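Local atomic coordinates of extracellular solute-binding protein (Bordetella parapertussis, PDB entry 3PU5), a protein that probably binds a small solute outside the cytoplasm for uptake, perhaps a polyamine, as a type II periplasmic-binding-protein relative. Residues K143-N148 against P186-F191; K127-F132 against I209-D214; A176-L181 against D317-R322. All coordinates share one frame; numbering follows the deposited sequence.

Contact 1. Residues K143-N148 against P186-F191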
ATOM      1  N   LYS A 143      10.317  18.803  19.744  1.00 13.85           N
ATOM      2  CA  LYS A 143       9.051  18.093  19.841  1.00 15.41           C
ATOM      3  C   LYS A 143       8.242  18.286  18.561  1.00 12.16           C
ATOM      4  O   LYS A 143       7.055  18.599  18.597  1.00 13.39           O
ATOM      5  CB  LYS A 143       8.261  18.554  21.073  1.00 17.80           C
ATOM      6  CG  LYS A 143       7.166  17.578  21.504  1.00 15.62           C
ATOM      7  CD  LYS A 143       6.477  18.059  22.777  1.00 23.04           C
ATOM      8  CE  LYS A 143       5.109  17.421  22.923  1.00 22.64           C
ATOM      9  NZ  LYS A 143       5.182  15.984  23.297  1.00 24.23           N
ATOM     10  N   GLN A 144       8.890  18.079  17.421  1.00 11.71           N
ATOM     11  CA  GLN A 144       8.271  18.380  16.136  1.00 11.88           C
ATOM     12  C   GLN A 144       8.131  17.144  15.258  1.00 11.08           C
ATOM     13  O   GLN A 144       8.026  17.236  14.033  1.00  9.82           O
ATOM     14  CB  GLN A 144       9.066  19.478  15.439  1.00 13.90           C
ATOM     15  CG  GLN A 144       9.090  20.759  16.281  1.00 18.21           C
ATOM     16  CD  GLN A 144      10.155  21.745  15.847  1.00 21.55           C
ATOM     17  OE1 GLN A 144      10.346  21.987  14.660  1.00 21.90           O
ATOM     18  NE2 GLN A 144      10.844  22.338  16.820  1.00 26.55           N
ATOM     19  N   VAL A 145       8.110  15.989  15.913  1.00 10.60           N
ATOM     20  CA  VAL A 145       7.942  14.719  15.228  1.00  9.58           C
ATOM     21  C   VAL A 145       6.473  14.290  15.288  1.00  9.28           C
ATOM     22  O   VAL A 145       5.805  14.506  16.300  1.00  9.33           O
ATOM     23  CB  VAL A 145       8.864  13.658  15.863  1.00 10.08           C
ATOM     24  CG1 VAL A 145       8.743  12.340  15.123  1.00  8.80           C
ATOM     25  CG2 VAL A 145      10.321  14.168  15.859  1.00  8.80           C
ATOM     26  N   PHE A 146       5.959  13.752  14.183  1.00  9.22           N
ATOM     27  CA  PHE A 146       4.615  13.167  14.159  1.00  8.95           C
ATOM     28  C   PHE A 146       4.733  11.677  13.838  1.00  9.61           C
ATOM     29  O   PHE A 146       5.775  11.239  13.359  1.00  9.46           O
ATOM     30  CB  PHE A 146       3.677  13.904  13.185  1.00  8.88           C
ATOM     31  CG  PHE A 146       4.207  14.013  11.768  1.00  9.28           C
ATOM     32  CD1 PHE A 146       4.069  12.953  10.875  1.00  9.08           C
ATOM     33  CD2 PHE A 146       4.840  15.175  11.330  1.00  8.40           C
ATOM     34  CE1 PHE A 146       4.563  13.048   9.567  1.00  9.02           C
ATOM     35  CE2 PHE A 146       5.336  15.279  10.030  1.00  8.95           C
ATOM     36  CZ  PHE A 146       5.195  14.217   9.144  1.00  8.22           C
ATOM     37  N   PHE A 147       3.691  10.894  14.120  1.00  9.67           N
ATOM     38  CA  PHE A 147       3.750   9.447  13.907  1.00  7.46           C
ATOM     39  C   PHE A 147       2.349   8.876  13.672  1.00  9.50           C
ATOM     40  O   PHE A 147       1.374   9.417  14.173  1.00  9.34           O
ATOM     41  CB  PHE A 147       4.398   8.752  15.115  1.00  9.35           C
ATOM     42  CG  PHE A 147       4.769   7.314  14.862  1.00  9.43           C
ATOM     43  CD1 PHE A 147       3.855   6.298  15.097  1.00  9.74           C
ATOM     44  CD2 PHE A 147       6.031   6.982  14.364  1.00 11.40           C
ATOM     45  CE1 PHE A 147       4.186   4.969  14.842  1.00 10.33           C
ATOM     46  CE2 PHE A 147       6.374   5.651  14.109  1.00  8.77           C
ATOM     47  CZ  PHE A 147       5.450   4.645  14.355  1.00  9.87           C
ATOM     48  N   ASN A 148       2.257   7.790  12.906  1.00  8.69           N
ATOM     49  CA  ASN A 148       0.968   7.155  12.601  1.00  8.90           C
ATOM     50  C   ASN A 148       0.210   6.726  13.863  1.00  9.83           C
ATOM     51  O   ASN A 148       0.760   6.003  14.702  1.00  9.43           O
ATOM     52  CB  ASN A 148       1.169   5.887  11.747  1.00  9.49           C
ATOM     53  CG  ASN A 148       2.145   6.076  10.594  1.00  9.27           C
ATOM     54  OD1 ASN A 148       1.842   5.714   9.450  1.00 11.14           O
ATOM     55  ND2 ASN A 148       3.334   6.595  10.890  1.00  8.92           N
ATOM     56  N   PRO A 186       8.174  11.196  23.922  1.00 10.92           N
ATOM     57  CA  PRO A 186       8.275  12.565  24.449  1.00 12.85           C
ATOM     58  C   PRO A 186       8.384  13.635  23.368  1.00 13.78           C
ATOM     59  O   PRO A 186       8.054  14.798  23.626  1.00 12.77           O
ATOM     60  CB  PRO A 186       9.581  12.537  25.256  1.00 13.40           C
ATOM     61  CG  PRO A 186       9.768  11.105  25.626  1.00 15.62           C
ATOM     62  CD  PRO A 186       9.211  10.312  24.473  1.00 12.88           C
ATOM     63  N   HIS A 187       8.853  13.241  22.185  1.00 12.63           N
ATOM     64  CA  HIS A 187       9.169  14.176  21.118  1.00 12.50           C
ATOM     65  C   HIS A 187       8.108  14.201  20.038  1.00 12.38           C
ATOM     66  O   HIS A 187       8.236  14.934  19.072  1.00 11.46           O
ATOM     67  CB  HIS A 187      10.517  13.815  20.529  1.00 11.15           C
ATOM     68  CG  HIS A 187      11.546  13.548  21.574  1.00 12.75           C
ATOM     69  ND1 HIS A 187      11.906  12.274  21.958  1.00 13.28           N
ATOM     70  CD2 HIS A 187      12.236  14.393  22.377  1.00 12.01           C
ATOM     71  CE1 HIS A 187      12.798  12.345  22.931  1.00 12.68           C
ATOM     72  NE2 HIS A 187      13.021  13.622  23.196  1.00 14.91           N
ATOM     73  N   ILE A 188       7.060  13.406  20.224  1.00 11.89           N
ATOM     74  CA  ILE A 188       5.959  13.331  19.270  1.00 11.81           C
ATOM     75  C   ILE A 188       4.814  14.241  19.703  1.00 13.51           C
ATOM     76  O   ILE A 188       4.281  14.102  20.806  1.00 14.49           O
ATOM     77  CB  ILE A 188       5.471  11.868  19.098  1.00 12.91           C
ATOM     78  CG1 ILE A 188       6.540  11.060  18.365  1.00 10.61           C
ATOM     79  CG2 ILE A 188       4.143  11.815  18.327  1.00 10.72           C
ATOM     80  CD1 ILE A 188       6.404   9.552  18.514  1.00 11.25           C
ATOM     81  N   PHE A 189       4.459  15.192  18.845  1.00 10.53           N
ATOM     82  CA  PHE A 189       3.415  16.148  19.176  1.00 13.79           C
ATOM     83  C   PHE A 189       2.042  15.711  18.641  1.00 14.74           C
ATOM     84  O   PHE A 189       1.007  16.238  19.055  1.00 13.28           O
ATOM     85  CB  PHE A 189       3.771  17.553  18.658  1.00 12.32           C
ATOM     86  CG  PHE A 189       3.645  17.707  17.169  1.00 14.04           C
ATOM     87  CD1 PHE A 189       4.708  17.405  16.339  1.00 11.60           C
ATOM     88  CD2 PHE A 189       2.467  18.164  16.599  1.00 14.93           C
ATOM     89  CE1 PHE A 189       4.601  17.544  14.974  1.00 12.94           C
ATOM     90  CE2 PHE A 189       2.354  18.307  15.230  1.00 15.43           C
ATOM     91  CZ  PHE A 189       3.424  17.995  14.413  1.00 14.07           C
ATOM     92  N   LYS A 190       2.032  14.746  17.722  1.00 11.15           N
ATOM     93  CA  LYS A 190       0.776  14.326  17.115  1.00 12.15           C
ATOM     94  C   LYS A 190       0.854  12.905  16.579  1.00 12.61           C
ATOM     95  O   LYS A 190       1.778  12.551  15.842  1.00  9.03           O
ATOM     96  CB  LYS A 190       0.383  15.292  15.995  1.00 12.55           C
ATOM     97  CG  LYS A 190      -0.883  14.905  15.240  1.00 17.46           C
ATOM     98  CD  LYS A 190      -2.115  14.982  16.138  1.00 16.71           C
ATOM     99  CE  LYS A 190      -3.384  14.990  15.302  1.00 23.26           C
ATOM    100  NZ  LYS A 190      -4.622  14.819  16.126  1.00 34.36           N
ATOM    101  N   PHE A 191      -0.114  12.089  16.982  1.00 12.14           N
ATOM    102  CA  PHE A 191      -0.322  10.793  16.369  1.00 10.52           C
ATOM    103  C   PHE A 191      -1.447  10.978  15.361  1.00 12.59           C
ATOM    104  O   PHE A 191      -2.615  11.115  15.733  1.00 12.43           O
ATOM    105  CB  PHE A 191      -0.674   9.744  17.424  1.00 11.09           C
ATOM    106  CG  PHE A 191       0.495   9.341  18.281  1.00 13.68           C
ATOM    107  CD1 PHE A 191       0.662   9.872  19.551  1.00 14.49           C
ATOM    108  CD2 PHE A 191       1.440   8.438  17.808  1.00 12.37           C
ATOM    109  CE1 PHE A 191       1.752   9.501  20.340  1.00 15.71           C
ATOM    110  CE2 PHE A 191       2.518   8.068  18.582  1.00 13.18           C
ATOM    111  CZ  PHE A 191       2.678   8.598  19.854  1.00 14.04           C
TER
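The side-chain nitrogen of Lys143 is gripped by two carbonyls of the facing segment: Lys143 NZ lies 3.1 Å from Pro186 O and 3.2 Å from Ile188 O. It hangs above both carbonyl planes, brought there by the last torsion (chi4 73°), the one bend in an otherwise extended chain. The bonds lie at the N-terminal ends of two parallel strands, 145-148 and 188-192, joined in a beta-alpha-beta crossover through helices 156-167 and 174-184; the short segments are inclined by 30°. Phe189 N donates to Val145 O over 3.0 Å, and Ile188 CA adds a CA-H...O contact to the same oxygen. Phe147 N then meets Lys190 O at 3.1 Å, whereas the bond from Val145 N to His187 O is weak.

One face of the pair carries Val145, Phe147, Ile188 and Phe191. Ile188 serves the other three with different branches: CG1 leans on Val145 CG1, CD1 reaches Phe147 CB at 4.0 Å, and CG2 stands 3.8 Å above the plane of the Phe191 ring, over its centre. Away from this face, Phe189 has CG wedged between its own backbone N and carbonyl carbon (chi1 73°), and its ring turns an edge to the backbone of Gln144 and Val145. Leu201 of helix 197-204 touches both Phe189 and Phe146. Phe189 CE1 lies at the edge of the Phe146 ring, close to its plane and 4.2 Å from Phe146 CB.

Contact 2. Residues K127-F132 against I209-D214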
ATOM      1  N   LYS A 127      18.677   9.337   6.630  1.00 15.10           N
ATOM      2  CA  LYS A 127      18.835   8.336   5.578  1.00 13.37           C
ATOM      3  C   LYS A 127      18.169   7.010   5.904  1.00 14.91           C
ATOM      4  O   LYS A 127      17.987   6.167   5.017  1.00 14.06           O
ATOM      5  CB  LYS A 127      20.315   8.089   5.286  1.00 17.03           C
ATOM      6  CG  LYS A 127      21.014   9.235   4.573  1.00 23.21           C
ATOM      7  CD  LYS A 127      22.513   8.974   4.497  1.00 30.15           C
ATOM      8  CE  LYS A 127      23.199   9.907   3.510  1.00 35.50           C
ATOM      9  NZ  LYS A 127      24.643   9.551   3.360  1.00 34.63           N
ATOM     10  N   SER A 128      17.817   6.821   7.172  1.00 11.42           N
ATOM     11  CA  SER A 128      17.299   5.538   7.627  1.00 10.51           C
ATOM     12  C   SER A 128      16.256   5.691   8.728  1.00 11.31           C
ATOM     13  O   SER A 128      16.183   6.731   9.387  1.00 10.00           O
ATOM     14  CB  SER A 128      18.439   4.663   8.140  1.00 11.05           C
ATOM     15  OG  SER A 128      18.972   5.208   9.334  1.00 11.83           O
ATOM     16  N   TRP A 129      15.455   4.643   8.918  1.00 11.43           N
ATOM     17  CA  TRP A 129      14.528   4.566  10.044  1.00 11.22           C
ATOM     18  C   TRP A 129      15.295   4.657  11.358  1.00 11.24           C
ATOM     19  O   TRP A 129      14.833   5.259  12.338  1.00 10.24           O
ATOM     20  CB  TRP A 129      13.786   3.228  10.023  1.00 10.38           C
ATOM     21  CG  TRP A 129      12.780   3.078   8.910  1.00 11.76           C
ATOM     22  CD1 TRP A 129      12.858   2.238   7.822  1.00 11.42           C
ATOM     23  CD2 TRP A 129      11.537   3.774   8.791  1.00  9.93           C
ATOM     24  NE1 TRP A 129      11.731   2.377   7.038  1.00  7.92           N
ATOM     25  CE2 TRP A 129      10.911   3.320   7.608  1.00 10.29           C
ATOM     26  CE3 TRP A 129      10.891   4.743   9.572  1.00 10.44           C
ATOM     27  CZ2 TRP A 129       9.669   3.806   7.187  1.00 12.40           C
ATOM     28  CZ3 TRP A 129       9.664   5.226   9.153  1.00  9.01           C
ATOM     29  CH2 TRP A 129       9.063   4.755   7.971  1.00  9.52           C
ATOM     30  N   LYS A 130      16.457   4.010  11.385  1.00 11.00           N
ATOM     31  CA  LYS A 130      17.287   3.989  12.581  1.00 12.40           C
ATOM     32  C   LYS A 130      17.762   5.404  12.922  1.00 11.38           C
ATOM     33  O   LYS A 130      17.721   5.821  14.084  1.00 11.42           O
ATOM     34  CB  LYS A 130      18.476   3.035  12.378  1.00 13.31           C
ATOM     35  CG  LYS A 130      19.399   2.911  13.577  1.00 19.42           C
ATOM     36  CD  LYS A 130      20.450   1.827  13.340  1.00 26.87           C
ATOM     37  CE  LYS A 130      19.805   0.442  13.232  1.00 32.41           C
ATOM     38  NZ  LYS A 130      20.614  -0.528  12.416  1.00 40.31           N
ATOM     39  N   GLU A 131      18.207   6.143  11.910  1.00  9.40           N
ATOM     40  CA  GLU A 131      18.643   7.521  12.122  1.00 11.14           C
ATOM     41  C   GLU A 131      17.462   8.372  12.605  1.00 10.64           C
ATOM     42  O   GLU A 131      17.574   9.133  13.561  1.00 10.73           O
ATOM     43  CB  GLU A 131      19.219   8.103  10.835  1.00 11.76           C
ATOM     44  CG  GLU A 131      19.748   9.504  11.002  1.00 14.96           C
ATOM     45  CD  GLU A 131      20.346  10.074   9.734  1.00 16.36           C
ATOM     46  OE1 GLU A 131      20.528   9.313   8.757  1.00 18.17           O
ATOM     47  OE2 GLU A 131      20.632  11.290   9.718  1.00 19.70           O
ATOM     48  N   PHE A 132      16.326   8.236  11.930  1.00 10.14           N
ATOM     49  CA  PHE A 132      15.094   8.903  12.344  1.00  9.75           C
ATOM     50  C   PHE A 132      14.785   8.659  13.823  1.00  8.91           C
ATOM     51  O   PHE A 132      14.515   9.594  14.581  1.00  9.27           O
ATOM     52  CB  PHE A 132      13.931   8.413  11.473  1.00 10.15           C
ATOM     53  CG  PHE A 132      12.580   8.880  11.938  1.00  9.82           C
ATOM     54  CD1 PHE A 132      12.339  10.222  12.161  1.00  9.43           C
ATOM     55  CD2 PHE A 132      11.547   7.972  12.141  1.00 10.20           C
ATOM     56  CE1 PHE A 132      11.085  10.657  12.588  1.00  9.41           C
ATOM     57  CE2 PHE A 132      10.292   8.400  12.567  1.00  9.72           C
ATOM     58  CZ  PHE A 132      10.062   9.745  12.787  1.00  8.44           C
ATOM     59  N   ILE A 209       9.215  16.379  10.792  1.00  9.43           N
ATOM     60  CA  ILE A 209       9.573  15.069  10.268  1.00  7.83           C
ATOM     61  C   ILE A 209       8.655  13.984  10.835  1.00  8.75           C
ATOM     62  O   ILE A 209       8.115  14.122  11.928  1.00  8.26           O
ATOM     63  CB  ILE A 209      11.050  14.761  10.614  1.00  9.58           C
ATOM     64  CG1 ILE A 209      11.549  13.486   9.924  1.00  9.13           C
ATOM     65  CG2 ILE A 209      11.257  14.691  12.136  1.00  8.71           C
ATOM     66  CD1 ILE A 209      13.059  13.359   9.946  1.00  6.93           C
ATOM     67  N   GLY A 210       8.481  12.906  10.087  1.00  8.61           N
ATOM     68  CA  GLY A 210       7.677  11.789  10.534  1.00  8.61           C
ATOM     69  C   GLY A 210       7.394  10.901   9.345  1.00  8.91           C
ATOM     70  O   GLY A 210       7.796  11.230   8.230  1.00  8.75           O
ATOM     71  N   PRO A 211       6.718   9.762   9.570  1.00  9.52           N
ATOM     72  CA  PRO A 211       6.425   8.851   8.455  1.00 10.35           C
ATOM     73  C   PRO A 211       5.436   9.462   7.460  1.00  9.92           C
ATOM     74  O   PRO A 211       4.491  10.138   7.870  1.00  8.46           O
ATOM     75  CB  PRO A 211       5.819   7.622   9.149  1.00 11.01           C
ATOM     76  CG  PRO A 211       6.326   7.707  10.596  1.00  9.36           C
ATOM     77  CD  PRO A 211       6.331   9.191  10.871  1.00  9.14           C
ATOM     78  N   GLY A 212       5.669   9.228   6.171  1.00  9.58           N
ATOM     79  CA  GLY A 212       4.819   9.760   5.124  1.00  8.76           C
ATOM     80  C   GLY A 212       4.897   8.908   3.868  1.00 10.40           C
ATOM     81  O   GLY A 212       5.826   8.105   3.697  1.00 10.55           O
ATOM     82  N   TRP A 213       3.926   9.091   2.981  1.00  8.48           N
ATOM     83  CA  TRP A 213       3.833   8.281   1.773  1.00  8.97           C
ATOM     84  C   TRP A 213       4.638   8.883   0.637  1.00  9.87           C
ATOM     85  O   TRP A 213       4.704  10.106   0.491  1.00  8.81           O
ATOM     86  CB  TRP A 213       2.361   8.064   1.388  1.00  9.17           C
ATOM     87  CG  TRP A 213       1.741   7.063   2.310  1.00 10.44           C
ATOM     88  CD1 TRP A 213       1.615   5.723   2.097  1.00 10.07           C
ATOM     89  CD2 TRP A 213       1.239   7.309   3.629  1.00  9.72           C
ATOM     90  NE1 TRP A 213       1.047   5.120   3.190  1.00  9.96           N
ATOM     91  CE2 TRP A 213       0.805   6.074   4.147  1.00 10.18           C
ATOM     92  CE3 TRP A 213       1.100   8.460   4.419  1.00 10.74           C
ATOM     93  CZ2 TRP A 213       0.249   5.950   5.417  1.00  9.68           C
ATOM     94  CZ3 TRP A 213       0.539   8.336   5.689  1.00 10.50           C
ATOM     95  CH2 TRP A 213       0.123   7.088   6.172  1.00 11.48           C
ATOM     96  N   ASP A 214       5.268   8.024  -0.156  1.00  9.58           N
ATOM     97  CA  ASP A 214       6.103   8.520  -1.249  1.00  9.81           C
ATOM     98  C   ASP A 214       5.310   9.384  -2.229  1.00 10.50           C
ATOM     99  O   ASP A 214       5.655  10.542  -2.443  1.00 10.56           O
ATOM    100  CB  ASP A 214       6.888   7.403  -1.966  1.00  8.50           C
ATOM    101  CG  ASP A 214       5.996   6.290  -2.529  1.00  9.32           C
ATOM    102  OD1 ASP A 214       4.881   6.035  -2.013  1.00 11.87           O
ATOM    103  OD2 ASP A 214       6.433   5.648  -3.500  1.00  9.97           O
TER
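The ring of Phe132 fits into a shallow hollow on strand 209-213, walled at one end by the side chain of Ile209 and at the other by the ring of Pro211, with Gly210 as its floor. CG of Phe132 lies anti to its backbone N (chi1 172°), which starts the ring off toward the strand, and the atoms CD1, CE1 and CZ along one flank make the contacts. CD1 of Phe132 touches the terminal methyl CD1 of Ile209 at 3.9 Å, while Phe132 CE1 settles on Ile209 CG1, the two side chains lying alongside with opposite headings. At the tip, Phe132 CZ comes within 3.9 Å of Gly210 CA, so that ring and backbone meet directly where no side chain stands. The same CZ of Phe132 approaches Pro211 CD at 4.2 Å.

Trp129, nearly one helical turn earlier, supplies a smaller bump: its CZ3 reaches Pro211 CG at 4.4 Å, with the proline atom at the edge of the indole and near its plane. The indole NE1 is satisfied elsewhere, by Gly236 O. Val145 of the adjoining strand touches both Phe132 and Ile209 and adds to the apolar surroundings.

The helix that presents these rings is capped at its N terminus by Ser128, whose OG accepts from Glu131 N at 2.8 Å. Glu131 in turn reaches back with OE1 to Lys127 N. Helix 129-138 laid on strand 209-213 is consistent with the layered alpha/beta architecture of a lobe in the periplasmic-binding-protein family.

Contact 3. Residues A176-L181 against D317-R322; sequences ASIATL and DLWNKR
Leu318 and Trp319 of the C-terminal helix 305-322 press on Ile178 of helix 174-184 in a near-parallel helix-helix packing, the short segments inclined by 28° with their axes 10.1 Å apart. At Leu318 the contact is made close to the backbone: Leu318 CB meets Ile178 CG1 at 3.8 Å, and the two side chains cross obliquely. The Leu318 side chain also touches Ile174 and Glu175 of the same partner helix.

Next comes Trp319, which offers both its backbone and its ring. Ile178 CD1 lies 3.8 Å from Trp319 CA, probing the helix surface itself. CG of the tryptophan is anti to the backbone N (chi1 179°), and the benzo side of the indole extends to Leu181. Leu181 CD2 is modelled beside Trp319 CZ3, closer than is credible, so the exact separation is doubtful. The ring also packs edge-to-face with Phe191 and touches Leu160, joining this pair of helices to the neighbouring sheet and to helix 156-167.

One turn on from Leu318, the backbone bond from Arg322 N to Leu318 O keeps Arg322 on the same side of its helix as Leu318. The bend at its third torsion (chi3 60°) places Arg322 NE, which lies 3.7 Å from Ile178 CG2, the second branch of that isoleucine. Beyond NE the guanidinium lies alongside helix 174-184, with salt bridges from NH1 to Glu175 and from NH2 to Glu182, which probably hold it in place. Arg322 NH2 also lies 3.8 Å from Ala179 CB.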
ATOM      1  N   ALA A 176       9.470  -4.965  21.221  1.00 14.77           N
ATOM      2  CA  ALA A 176      10.553  -4.144  20.685  1.00 16.31           C
ATOM      3  C   ALA A 176       9.995  -2.962  19.892  1.00 15.20           C
ATOM      4  O   ALA A 176      10.476  -1.831  20.025  1.00 13.72           O
ATOM      5  CB  ALA A 176      11.490  -4.991  19.816  1.00 14.55           C
ATOM      6  N   SER A 177       8.979  -3.233  19.075  1.00 13.25           N
ATOM      7  CA  SER A 177       8.291  -2.189  18.312  1.00 14.32           C
ATOM      8  C   SER A 177       7.752  -1.080  19.200  1.00 13.41           C
ATOM      9  O   SER A 177       8.032   0.100  18.981  1.00 12.91           O
ATOM     10  CB  SER A 177       7.134  -2.790  17.511  1.00 12.68           C
ATOM     11  OG  SER A 177       7.621  -3.662  16.508  1.00 14.86           O
ATOM     12  N   ILE A 178       6.963  -1.464  20.198  1.00 12.27           N
ATOM     13  CA  ILE A 178       6.407  -0.510  21.145  1.00 12.90           C
ATOM     14  C   ILE A 178       7.485   0.173  22.002  1.00 14.70           C
ATOM     15  O   ILE A 178       7.406   1.375  22.279  1.00 14.29           O
ATOM     16  CB  ILE A 178       5.351  -1.188  22.043  1.00 17.03           C
ATOM     17  CG1 ILE A 178       4.107  -1.548  21.207  1.00 17.89           C
ATOM     18  CG2 ILE A 178       4.984  -0.296  23.216  1.00 17.85           C
ATOM     19  CD1 ILE A 178       3.275  -0.349  20.756  1.00 15.08           C
ATOM     20  N   ALA A 179       8.484  -0.595  22.422  1.00 14.25           N
ATOM     21  CA  ALA A 179       9.583  -0.042  23.203  1.00 17.39           C
ATOM     22  C   ALA A 179      10.332   1.048  22.434  1.00 14.44           C
ATOM     23  O   ALA A 179      10.761   2.029  23.021  1.00 16.59           O
ATOM     24  CB  ALA A 179      10.543  -1.146  23.634  1.00 19.99           C
ATOM     25  N   THR A 180      10.496   0.863  21.126  1.00 13.97           N
ATOM     26  CA  THR A 180      11.139   1.868  20.280  1.00 14.34           C
ATOM     27  C   THR A 180      10.326   3.153  20.271  1.00 14.10           C
ATOM     28  O   THR A 180      10.850   4.234  20.523  1.00 13.24           O
ATOM     29  CB  THR A 180      11.312   1.367  18.828  1.00 12.62           C
ATOM     30  OG1 THR A 180      12.178   0.227  18.822  1.00 15.52           O
ATOM     31  CG2 THR A 180      11.932   2.433  17.957  1.00 12.42           C
ATOM     32  N   LEU A 181       9.034   3.028  19.988  1.00 12.61           N
ATOM     33  CA  LEU A 181       8.158   4.193  19.929  1.00 13.13           C
ATOM     34  C   LEU A 181       8.067   4.877  21.288  1.00 13.93           C
ATOM     35  O   LEU A 181       7.964   6.108  21.385  1.00 11.81           O
ATOM     36  CB  LEU A 181       6.768   3.786  19.437  1.00 12.07           C
ATOM     37  CG  LEU A 181       5.750   4.916  19.292  1.00 13.57           C
ATOM     38  CD1 LEU A 181       6.217   5.934  18.245  1.00 10.79           C
ATOM     39  CD2 LEU A 181       4.399   4.331  18.919  1.00 12.28           C
ATOM     40  N   ASP A 317      -3.080  -3.493  22.645  1.00 22.58           N
ATOM     41  CA  ASP A 317      -2.978  -3.583  24.100  1.00 25.24           C
ATOM     42  C   ASP A 317      -1.693  -2.921  24.606  1.00 24.59           C
ATOM     43  O   ASP A 317      -1.734  -2.066  25.491  1.00 25.38           O
ATOM     44  CB  ASP A 317      -3.011  -5.047  24.552  1.00 23.67           C
ATOM     45  CG  ASP A 317      -4.414  -5.641  24.518  1.00 31.11           C
ATOM     46  OD1 ASP A 317      -5.396  -4.871  24.397  1.00 33.37           O
ATOM     47  OD2 ASP A 317      -4.538  -6.885  24.627  1.00 35.78           O
ATOM     48  N   LEU A 318      -0.558  -3.325  24.042  1.00 23.78           N
ATOM     49  CA  LEU A 318       0.740  -2.748  24.404  1.00 23.69           C
ATOM     50  C   LEU A 318       0.763  -1.245  24.153  1.00 24.51           C
ATOM     51  O   LEU A 318       1.288  -0.475  24.964  1.00 25.92           O
ATOM     52  CB  LEU A 318       1.863  -3.407  23.608  1.00 24.14           C
ATOM     53  CG  LEU A 318       2.435  -4.718  24.135  1.00 26.91           C
ATOM     54  CD1 LEU A 318       3.661  -5.087  23.331  1.00 26.47           C
ATOM     55  CD2 LEU A 318       2.786  -4.594  25.615  1.00 30.26           C
ATOM     56  N   TRP A 319       0.201  -0.838  23.019  1.00 20.16           N
ATOM     57  CA  TRP A 319       0.083   0.575  22.679  1.00 22.56           C
ATOM     58  C   TRP A 319      -0.686   1.304  23.781  1.00 26.12           C
ATOM     59  O   TRP A 319      -0.186   2.260  24.365  1.00 25.34           O
ATOM     60  CB  TRP A 319      -0.606   0.738  21.319  1.00 19.01           C
ATOM     61  CG  TRP A 319      -0.829   2.157  20.843  1.00 20.18           C
ATOM     62  CD1 TRP A 319      -1.785   3.029  21.285  1.00 24.81           C
ATOM     63  CD2 TRP A 319      -0.114   2.846  19.801  1.00 17.87           C
ATOM     64  NE1 TRP A 319      -1.698   4.217  20.603  1.00 23.37           N
ATOM     65  CE2 TRP A 319      -0.683   4.133  19.685  1.00 20.37           C
ATOM     66  CE3 TRP A 319       0.957   2.506  18.970  1.00 16.82           C
ATOM     67  CZ2 TRP A 319      -0.221   5.079  18.760  1.00 16.58           C
ATOM     68  CZ3 TRP A 319       1.414   3.444  18.052  1.00 17.28           C
ATOM     69  CH2 TRP A 319       0.825   4.713  17.954  1.00 15.92           C
ATOM     70  N   ASN A 320      -1.893   0.839  24.082  1.00 28.66           N
ATOM     71  CA  ASN A 320      -2.730   1.507  25.078  1.00 27.90           C
ATOM     72  C   ASN A 320      -2.048   1.546  26.439  1.00 27.86           C
ATOM     73  O   ASN A 320      -2.388   2.357  27.295  1.00 30.47           O
ATOM     74  CB  ASN A 320      -4.101   0.832  25.173  1.00 26.91           C
ATOM     75  CG  ASN A 320      -4.928   1.011  23.911  1.00 31.30           C
ATOM     76  OD1 ASN A 320      -4.777   1.999  23.189  1.00 32.12           O
ATOM     77  ND2 ASN A 320      -5.810   0.052  23.636  1.00 31.74           N
ATOM     78  N   LYS A 321      -1.055   0.687  26.618  1.00 27.48           N
ATOM     79  CA  LYS A 321      -0.406   0.537  27.908  1.00 26.84           C
ATOM     80  C   LYS A 321       0.817   1.440  28.088  1.00 33.43           C
ATOM     81  O   LYS A 321       0.991   2.070  29.141  1.00 29.66           O
ATOM     82  CB  LYS A 321       0.003  -0.922  28.096  1.00 28.04           C
ATOM     83  CG  LYS A 321      -0.034  -1.384  29.529  1.00 29.56           C
ATOM     84  CD  LYS A 321      -0.661  -2.757  29.628  1.00 28.74           C
ATOM     85  CE  LYS A 321       0.164  -3.793  28.892  1.00 31.91           C
ATOM     86  NZ  LYS A 321      -0.252  -5.181  29.265  1.00 34.14           N
ATOM     87  N   ARG A 322       1.605   1.481  27.028  1.00 26.86           N
ATOM     88  CA  ARG A 322       2.781   2.229  26.968  1.00 29.63           C
ATOM     89  C   ARG A 322       2.809   3.491  26.092  1.00 29.69           C
ATOM     90  O   ARG A 322       3.702   4.236  26.256  1.00 35.50           O
ATOM     91  CB  ARG A 322       3.914   1.290  26.709  1.00 30.44           C
ATOM     92  CG  ARG A 322       3.903   0.191  27.702  1.00 32.65           C
ATOM     93  CD  ARG A 322       4.449  -1.038  27.180  1.00 33.07           C
ATOM     94  NE  ARG A 322       5.805  -0.787  26.795  1.00 38.51           N
ATOM     95  CZ  ARG A 322       6.840  -1.603  26.939  1.00 40.16           C
ATOM     96  NH1 ARG A 322       6.687  -2.805  27.471  1.00 41.74           N
ATOM     97  NH2 ARG A 322       8.034  -1.209  26.515  1.00 31.96           N
TER

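How the contacts relate
From the N terminus, 127-132 comes first, then 143-148 on the strand that succeeds helix 129-138. Contact 1 closes the inner loop when 186-191 returns, pairing strands 145-148 and 188-192. Contact 2 closes a longer loop at 209-214, setting helix 129-138 on strand 209-213, so contact 1 is nested within it. Contact 3 starts inside both loops, at 176-181, but is completed by 317-322, which brings C-terminal helix 305-322 onto helix 174-184; it therefore crosses the other two. Contact 1 is the hub: Phe146 N probably bonds to Ile209 O of contact 2, while Ile188 and Phe147 meet Leu181 of contact 3. Contacts 2 and 3 do not touch.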